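Local coordinates for alcohol dehydrogenase (Aeropyrum pernix, PDB 1H2B), which probably catalyses the NAD-dependent oxidation of alcohols to aldehydes or ketones, as a zinc-containing alcohol dehydrogenase of a hyperthermophilic archaeon, at residues A51-C54 with H55-H59; G349-L352 with G353-L357. All blocks are in the same frame, centred on the assembly; numbering follows the deposited sequence.

Contact 1 of 2, residues A51-C54 with H55-H59. With ZN (zinc ion), chain J; NAJ (nicotinamide-adenine-dinucleotide (acidic form)), chain I; OCA (octanoic acid (caprylic acid)), chain H.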
loop_
_atom_site.group_PDB
_atom_site.type_symbol
_atom_site.label_atom_id
_atom_site.label_comp_id
_atom_site.label_asym_id
_atom_site.label_seq_id
_atom_site.Cartn_x
_atom_site.Cartn_y
_atom_site.Cartn_z
ATOM N N ALA B 51 13.720 -30.809 -15.008
ATOM C CA ALA B 51 14.017 -29.528 -15.652
ATOM C C ALA B 51 12.845 -29.122 -16.535
ATOM O O ALA B 51 12.544 -29.766 -17.537
ATOM C CB ALA B 51 15.315 -29.665 -16.479
ATOM N N GLY B 52 12.107 -28.110 -16.105
ATOM C CA GLY B 52 10.964 -27.670 -16.890
ATOM C C GLY B 52 11.348 -27.000 -18.186
ATOM O O GLY B 52 12.398 -26.396 -18.300
ATOM N N VAL B 53 10.464 -27.129 -19.180
ATOM C CA VAL B 53 10.665 -26.513 -20.490
ATOM C C VAL B 53 9.664 -25.348 -20.603
ATOM O O VAL B 53 8.465 -25.543 -20.426
ATOM C CB VAL B 53 10.348 -27.478 -21.630
ATOM C CG1 VAL B 53 10.679 -26.846 -22.958
ATOM C CG2 VAL B 53 11.162 -28.793 -21.466
ATOM N N CYS B 54 10.187 -24.158 -20.815
ATOM C CA CYS B 54 9.395 -22.942 -20.796
ATOM C C CYS B 54 9.189 -22.387 -22.199
ATOM O O CYS B 54 10.062 -22.566 -23.065
ATOM C CB CYS B 54 10.172 -21.920 -19.938
ATOM S SG CYS B 54 9.345 -20.318 -19.670
ATOM N N HIS B 55 8.093 -21.659 -22.435
ATOM C CA HIS B 55 8.029 -20.974 -23.719
ATOM C C HIS B 55 9.219 -20.026 -23.958
ATOM O O HIS B 55 9.596 -19.761 -25.104
ATOM C CB HIS B 55 6.680 -20.257 -23.899
ATOM C CG HIS B 55 6.268 -20.089 -25.336
ATOM N ND1 HIS B 55 5.135 -20.680 -25.837
ATOM C CD2 HIS B 55 6.843 -19.414 -26.364
ATOM C CE1 HIS B 55 5.019 -20.375 -27.125
ATOM N NE2 HIS B 55 6.037 -19.604 -27.469
ATOM N N THR B 56 9.846 -19.524 -22.892
ATOM C CA THR B 56 11.048 -18.739 -23.060
ATOM C C THR B 56 12.147 -19.502 -23.777
ATOM O O THR B 56 12.982 -18.870 -24.445
ATOM C CB THR B 56 11.541 -18.284 -21.697
ATOM O OG1 THR B 56 10.662 -17.245 -21.254
ATOM C CG2 THR B 56 12.972 -17.669 -21.789
ATOM N N ASP B 57 12.156 -20.820 -23.609
ATOM C CA ASP B 57 13.147 -21.653 -24.338
ATOM C C ASP B 57 12.952 -21.609 -25.844
ATOM O O ASP B 57 13.956 -21.584 -26.584
ATOM C CB ASP B 57 13.168 -23.063 -23.773
ATOM C CG ASP B 57 13.597 -23.042 -22.331
ATOM O OD1 ASP B 57 13.004 -23.749 -21.482
ATOM O OD2 ASP B 57 14.518 -22.270 -22.015
ATOM N N LEU B 58 11.704 -21.518 -26.297
ATOM C CA LEU B 58 11.470 -21.299 -27.723
ATOM C C LEU B 58 11.946 -19.922 -28.152
ATOM O O LEU B 58 12.607 -19.763 -29.190
ATOM C CB LEU B 58 9.994 -21.467 -28.046
ATOM C CG LEU B 58 9.363 -22.836 -27.835
ATOM C CD1 LEU B 58 7.867 -22.678 -27.881
ATOM C CD2 LEU B 58 9.848 -23.718 -28.992
ATOM N N HIS B 59 11.621 -18.903 -27.361
ATOM C CA HIS B 59 12.125 -17.570 -27.624
ATOM C C HIS B 59 13.653 -17.549 -27.668
ATOM O O HIS B 59 14.225 -16.883 -28.525
ATOM C CB HIS B 59 11.609 -16.531 -26.604
ATOM C CG HIS B 59 10.108 -16.394 -26.534
ATOM N ND1 HIS B 59 9.271 -16.504 -27.625
ATOM C CD2 HIS B 59 9.304 -16.129 -25.479
ATOM C CE1 HIS B 59 8.016 -16.347 -27.235
ATOM N NE2 HIS B 59 8.014 -16.071 -25.945
HETATM ZN ZN ZN J . 10.845 -19.418 -18.233
HETATM P PA NAJ I . 2.868 -21.851 -23.023
HETATM O O1A NAJ I . 3.253 -22.090 -24.456
HETATM O O2A NAJ I . 2.830 -23.036 -22.044
HETATM O O5B NAJ I . 1.391 -21.259 -22.888
HETATM C C5B NAJ I . 0.869 -20.283 -23.801
HETATM C C4B NAJ I . -0.635 -20.493 -23.746
HETATM O O4B NAJ I . -1.234 -19.407 -24.481
HETATM C C3B NAJ I . -1.096 -21.822 -24.343
HETATM O O3B NAJ I . -2.011 -22.510 -23.473
HETATM C C2B NAJ I . -1.742 -21.305 -25.621
HETATM O O2B NAJ I . -2.742 -22.180 -26.165
HETATM C C1B NAJ I . -2.324 -19.944 -25.218
HETATM N N9A NAJ I . -2.599 -19.034 -26.329
HETATM C C8A NAJ I . -1.943 -18.874 -27.558
HETATM N N7A NAJ I . -2.541 -17.872 -28.257
HETATM C C5A NAJ I . -3.572 -17.398 -27.498
HETATM C C6A NAJ I . -4.508 -16.411 -27.686
HETATM N N6A NAJ I . -4.591 -15.690 -28.812
HETATM N N1A NAJ I . -5.383 -16.137 -26.668
HETATM C C2A NAJ I . -5.401 -16.867 -25.493
HETATM N N3A NAJ I . -4.492 -17.854 -25.330
HETATM C C4A NAJ I . -3.598 -18.114 -26.320
HETATM O O3 NAJ I . 3.834 -20.704 -22.497
HETATM P PN NAJ I . 4.436 -20.472 -21.017
HETATM O O1N NAJ I . 5.677 -21.222 -20.855
HETATM O O2N NAJ I . 3.355 -20.616 -20.022
HETATM O O5D NAJ I . 4.904 -18.944 -21.171
HETATM C C5D NAJ I . 3.893 -17.949 -21.320
HETATM C C4D NAJ I . 4.541 -16.636 -21.727
HETATM O O4D NAJ I . 5.225 -16.108 -20.576
HETATM C C3D NAJ I . 5.619 -16.778 -22.800
HETATM O O3D NAJ I . 5.684 -15.542 -23.533
HETATM C C2D NAJ I . 6.904 -16.942 -21.975
HETATM O O2D NAJ I . 8.092 -16.630 -22.646
HETATM C C1D NAJ I . 6.587 -15.915 -20.873
HETATM N N1N NAJ I . 7.362 -15.962 -19.633
HETATM C C2N NAJ I . 7.469 -14.786 -18.950
HETATM C C3N NAJ I . 8.129 -14.757 -17.734
HETATM C C7N NAJ I . 8.295 -13.454 -17.023
HETATM O O7N NAJ I . 9.026 -13.512 -15.897
HETATM N N7N NAJ I . 7.727 -12.297 -17.378
HETATM C C4N NAJ I . 8.692 -15.935 -17.143
HETATM C C5N NAJ I . 8.387 -17.148 -17.823
HETATM C C6N NAJ I . 7.767 -17.146 -19.058
HETATM C C1 OCA H . 11.833 -16.684 -17.907
HETATM C C2 OCA H . 12.150 -15.304 -18.502
HETATM C C3 OCA H . 13.085 -14.509 -17.575
HETATM C C4 OCA H . 13.762 -13.312 -18.223
HETATM C C5 OCA H . 14.790 -12.730 -17.254
HETATM C C6 OCA H . 15.336 -11.396 -17.757
HETATM C C7 OCA H . 16.288 -10.717 -16.778
HETATM C C8 OCA H . 16.771 -9.409 -17.380
HETATM O O1 OCA H . 11.231 -17.550 -18.602
HETATM O O2 OCA H . 12.139 -16.943 -16.725
HETATM O O HOH W 1 13.659 -23.871 -18.842
#
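Cys54 SG binds the zinc ion at 2.3 Å and also accepts a hydrogen bond from Thr56 N, 3.4 Å away. His79 and Asp168 complete the protein's share of the site, and octanoate O1 coordinates the metal. Thr56 OG1 lies 2.7 Å from octanoate O1 and donates to it. The same hydroxyl accepts from ribose O2D of the dinucleotide and is hydrogen-bonded to Tyr286. One threonine thus ties the metal-bound ligand to the cofactor. His55 grips the diphosphate twice: its backbone N donates to O1N, and its ND1 donates to O1A at 2.7 Å, almost straight at 173°. O1A sits at the ring edge, in its plane, while Leu58 CD1 covers one face. His59 NE2 makes a weak bond to ribose O3D.

Behind this shell, Cys54 and Asp57 form a capping box. Its box bond runs from Cys54 N to Asp57 OD1 at 2.9 Å. Cys54 is the N-cap, and its SG takes the capping bond from Thr56 N. Asp57 N to Cys54 O, 2.8 Å, is a separate backbone bond. Asp57 CG lies beside its own backbone N (chi1 -62°), which turns the carboxylate back to the helix start. These bonds span the turn from strand 44-52 into helix 55-61. A water can donate to either Asp57 OD1 or Gly52 O. Val53 and Leu58 pack on Leu343 of helix 339-347, and strand 354-358 pairs with strand 44-52.

Contact 2 of 2, residues G349-L352 with G353-L357. With NAJ (nicotinamide-adenine-dinucleotide (acidic form)), chain I.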
loop_
_atom_site.group_PDB
_atom_site.type_symbol
_atom_site.label_atom_id
_atom_site.label_comp_id
_atom_site.label_asym_id
_atom_site.label_seq_id
_atom_site.Cartn_x
_atom_site.Cartn_y
_atom_site.Cartn_z
ATOM N N GLY B 349 1.381 -25.724 -29.423
ATOM C CA GLY B 349 0.305 -25.634 -28.467
ATOM C C GLY B 349 -0.182 -27.001 -28.021
ATOM O O GLY B 349 -1.305 -27.121 -27.528
ATOM N N GLU B 350 0.684 -28.010 -28.140
ATOM C CA GLU B 350 0.339 -29.393 -27.810
ATOM C C GLU B 350 0.814 -29.926 -26.469
ATOM O O GLU B 350 0.796 -31.143 -26.243
ATOM C CB GLU B 350 0.816 -30.343 -28.916
ATOM C CG GLU B 350 0.306 -29.933 -30.286
ATOM C CD GLU B 350 0.675 -30.905 -31.390
ATOM O OE1 GLU B 350 1.664 -31.678 -31.249
ATOM O OE2 GLU B 350 -0.039 -30.867 -32.418
ATOM N N VAL B 351 1.255 -29.042 -25.575
ATOM C CA VAL B 351 1.620 -29.461 -24.227
ATOM C C VAL B 351 0.515 -29.004 -23.286
ATOM O O VAL B 351 0.243 -27.798 -23.154
ATOM C CB VAL B 351 2.987 -28.865 -23.793
ATOM C CG1 VAL B 351 3.337 -29.291 -22.373
ATOM C CG2 VAL B 351 4.104 -29.303 -24.788
ATOM N N LEU B 352 -0.135 -29.964 -22.655
ATOM C CA LEU B 352 -1.108 -29.653 -21.625
ATOM C C LEU B 352 -0.371 -29.382 -20.298
ATOM O O LEU B 352 0.213 -30.294 -19.669
ATOM C CB LEU B 352 -2.143 -30.786 -21.452
ATOM C CG LEU B 352 -3.315 -30.422 -20.522
ATOM C CD1 LEU B 352 -4.316 -29.556 -21.237
ATOM C CD2 LEU B 352 -4.026 -31.691 -20.062
ATOM N N GLY B 353 -0.418 -28.123 -19.863
ATOM C CA GLY B 353 0.325 -27.721 -18.662
ATOM C C GLY B 353 1.794 -27.474 -18.986
ATOM O O GLY B 353 2.106 -26.712 -19.879
ATOM N N ARG B 354 2.677 -28.180 -18.290
ATOM C CA ARG B 354 4.113 -27.959 -18.364
ATOM C C ARG B 354 4.841 -29.251 -18.620
ATOM O O ARG B 354 4.662 -30.203 -17.885
ATOM C CB ARG B 354 4.557 -27.397 -17.010
ATOM C CG ARG B 354 5.962 -26.858 -16.960
ATOM C CD ARG B 354 6.241 -25.847 -18.016
ATOM N NE ARG B 354 7.020 -24.713 -17.574
ATOM C CZ ARG B 354 6.958 -23.532 -18.180
ATOM N NH1 ARG B 354 6.127 -23.339 -19.212
ATOM N NH2 ARG B 354 7.723 -22.546 -17.745
ATOM N N ALA B 355 5.719 -29.225 -19.616
ATOM C CA ALA B 355 6.596 -30.357 -19.866
ATOM C C ALA B 355 7.787 -30.265 -18.925
ATOM O O ALA B 355 8.355 -29.178 -18.726
ATOM C CB ALA B 355 7.027 -30.360 -21.297
ATOM N N VAL B 356 8.185 -31.404 -18.347
ATOM C CA VAL B 356 9.345 -31.438 -17.421
ATOM C C VAL B 356 10.226 -32.603 -17.902
ATOM O O VAL B 356 9.687 -33.693 -18.181
ATOM C CB VAL B 356 8.884 -31.685 -16.004
ATOM C CG1 VAL B 356 10.052 -31.819 -15.056
ATOM C CG2 VAL B 356 8.008 -30.518 -15.516
ATOM N N LEU B 357 11.523 -32.345 -18.043
ATOM C CA LEU B 357 12.523 -33.352 -18.498
ATOM C C LEU B 357 13.232 -33.971 -17.324
ATOM O O LEU B 357 13.576 -33.290 -16.370
ATOM C CB LEU B 357 13.550 -32.764 -19.471
ATOM C CG LEU B 357 12.902 -31.970 -20.606
ATOM C CD1 LEU B 357 14.016 -31.461 -21.512
ATOM C CD2 LEU B 357 11.812 -32.751 -21.389
HETATM P PA NAJ I . 2.868 -21.851 -23.023
HETATM O O1A NAJ I . 3.253 -22.090 -24.456
HETATM O O2A NAJ I . 2.830 -23.036 -22.044
HETATM O O5B NAJ I . 1.391 -21.259 -22.888
HETATM C C5B NAJ I . 0.869 -20.283 -23.801
HETATM C C4B NAJ I . -0.635 -20.493 -23.746
HETATM O O4B NAJ I . -1.234 -19.407 -24.481
HETATM C C3B NAJ I . -1.096 -21.822 -24.343
HETATM O O3B NAJ I . -2.011 -22.510 -23.473
HETATM C C2B NAJ I . -1.742 -21.305 -25.621
HETATM O O2B NAJ I . -2.742 -22.180 -26.165
HETATM C C1B NAJ I . -2.324 -19.944 -25.218
HETATM N N9A NAJ I . -2.599 -19.034 -26.329
HETATM C C8A NAJ I . -1.943 -18.874 -27.558
HETATM N N7A NAJ I . -2.541 -17.872 -28.257
HETATM C C5A NAJ I . -3.572 -17.398 -27.498
HETATM C C6A NAJ I . -4.508 -16.411 -27.686
HETATM N N6A NAJ I . -4.591 -15.690 -28.812
HETATM N N1A NAJ I . -5.383 -16.137 -26.668
HETATM C C2A NAJ I . -5.401 -16.867 -25.493
HETATM N N3A NAJ I . -4.492 -17.854 -25.330
HETATM C C4A NAJ I . -3.598 -18.114 -26.320
HETATM O O3 NAJ I . 3.834 -20.704 -22.497
HETATM P PN NAJ I . 4.436 -20.472 -21.017
HETATM O O1N NAJ I . 5.677 -21.222 -20.855
HETATM O O2N NAJ I . 3.355 -20.616 -20.022
HETATM O O5D NAJ I . 4.904 -18.944 -21.171
HETATM C C5D NAJ I . 3.893 -17.949 -21.320
HETATM C C4D NAJ I . 4.541 -16.636 -21.727
HETATM O O4D NAJ I . 5.225 -16.108 -20.576
HETATM C C3D NAJ I . 5.619 -16.778 -22.800
HETATM O O3D NAJ I . 5.684 -15.542 -23.533
HETATM C C2D NAJ I . 6.904 -16.942 -21.975
HETATM O O2D NAJ I . 8.092 -16.630 -22.646
HETATM C C1D NAJ I . 6.587 -15.915 -20.873
HETATM N N1N NAJ I . 7.362 -15.962 -19.633
HETATM C C2N NAJ I . 7.469 -14.786 -18.950
HETATM C C3N NAJ I . 8.129 -14.757 -17.734
HETATM C C7N NAJ I . 8.295 -13.454 -17.023
HETATM O O7N NAJ I . 9.026 -13.512 -15.897
HETATM N N7N NAJ I . 7.727 -12.297 -17.378
HETATM C C4N NAJ I . 8.692 -15.935 -17.143
HETATM C C5N NAJ I . 8.387 -17.148 -17.823
HETATM C C6N NAJ I . 7.767 -17.146 -19.058
HETATM O O HOH W 2 -1.467 -25.801 -21.315
#
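Val351 and Ala355 make the apolar part of this turn. Val351 CG1 comes within 4.0 Å of Ala355 CB and within 3.6 Å of Ala355 N. That branch is anti to the backbone N of Val351 (chi1 179°), which carries it over the start of the strand. Arg345 and Leu346 of helix 339-347 also touch Val351. The Leu352 side chain leaves the backbone away from the strand residues and touches Glu222, Leu226 and Arg229 of helix 221-229.

A water accepts from Gly353 N at 2.9 Å and lies 3.2 Å from Val351 O, to which it can donate. Gly353 turns sharply (phi 81°, psi -123°), as glycine can beside the carbonyl of Leu352.

Arg354 carries the charged contacts to the cofactor and to Glu80. Its NH1 donates to cofactor O1N at 2.7 Å, with the oxygen at the guanidinium edge and in its plane. Its NE forms a salt bridge with Glu80 OE1. The diphosphate and the carboxylate together hold the group in place, and both probably stabilise its charge.

Gly349, with positive phi, closes helix 339-347 in a Schellman motif. The whole is a helix-loop-strand connection whose first strand residue is part of the NAD site.

How the contacts relate
Contact 1 comes first along the chain and contact 2 nearly 300 residues later, close to the C-terminus. Their centres are nevertheless 10 Å apart. Strands 44-52 and 354-358 are antiparallel neighbours in the same mixed sheet. Probable backbone hydrogen bonds join the two contacts: Ala51 O to Leu357 N at 2.8 Å, and Val53 N to Ala355 O at 3.0 Å. Beyond these, Arg354 NH2 packs 3.3 Å from Cys54 CB, so the guanidinium lies beside a zinc ligand. The two contacts also meet on the same phosphate oxygen of the cofactor, O1N. The C-terminal strand thus helps build the zinc and NAD site, the probable catalytic centre as in other zinc alcohol dehydrogenases.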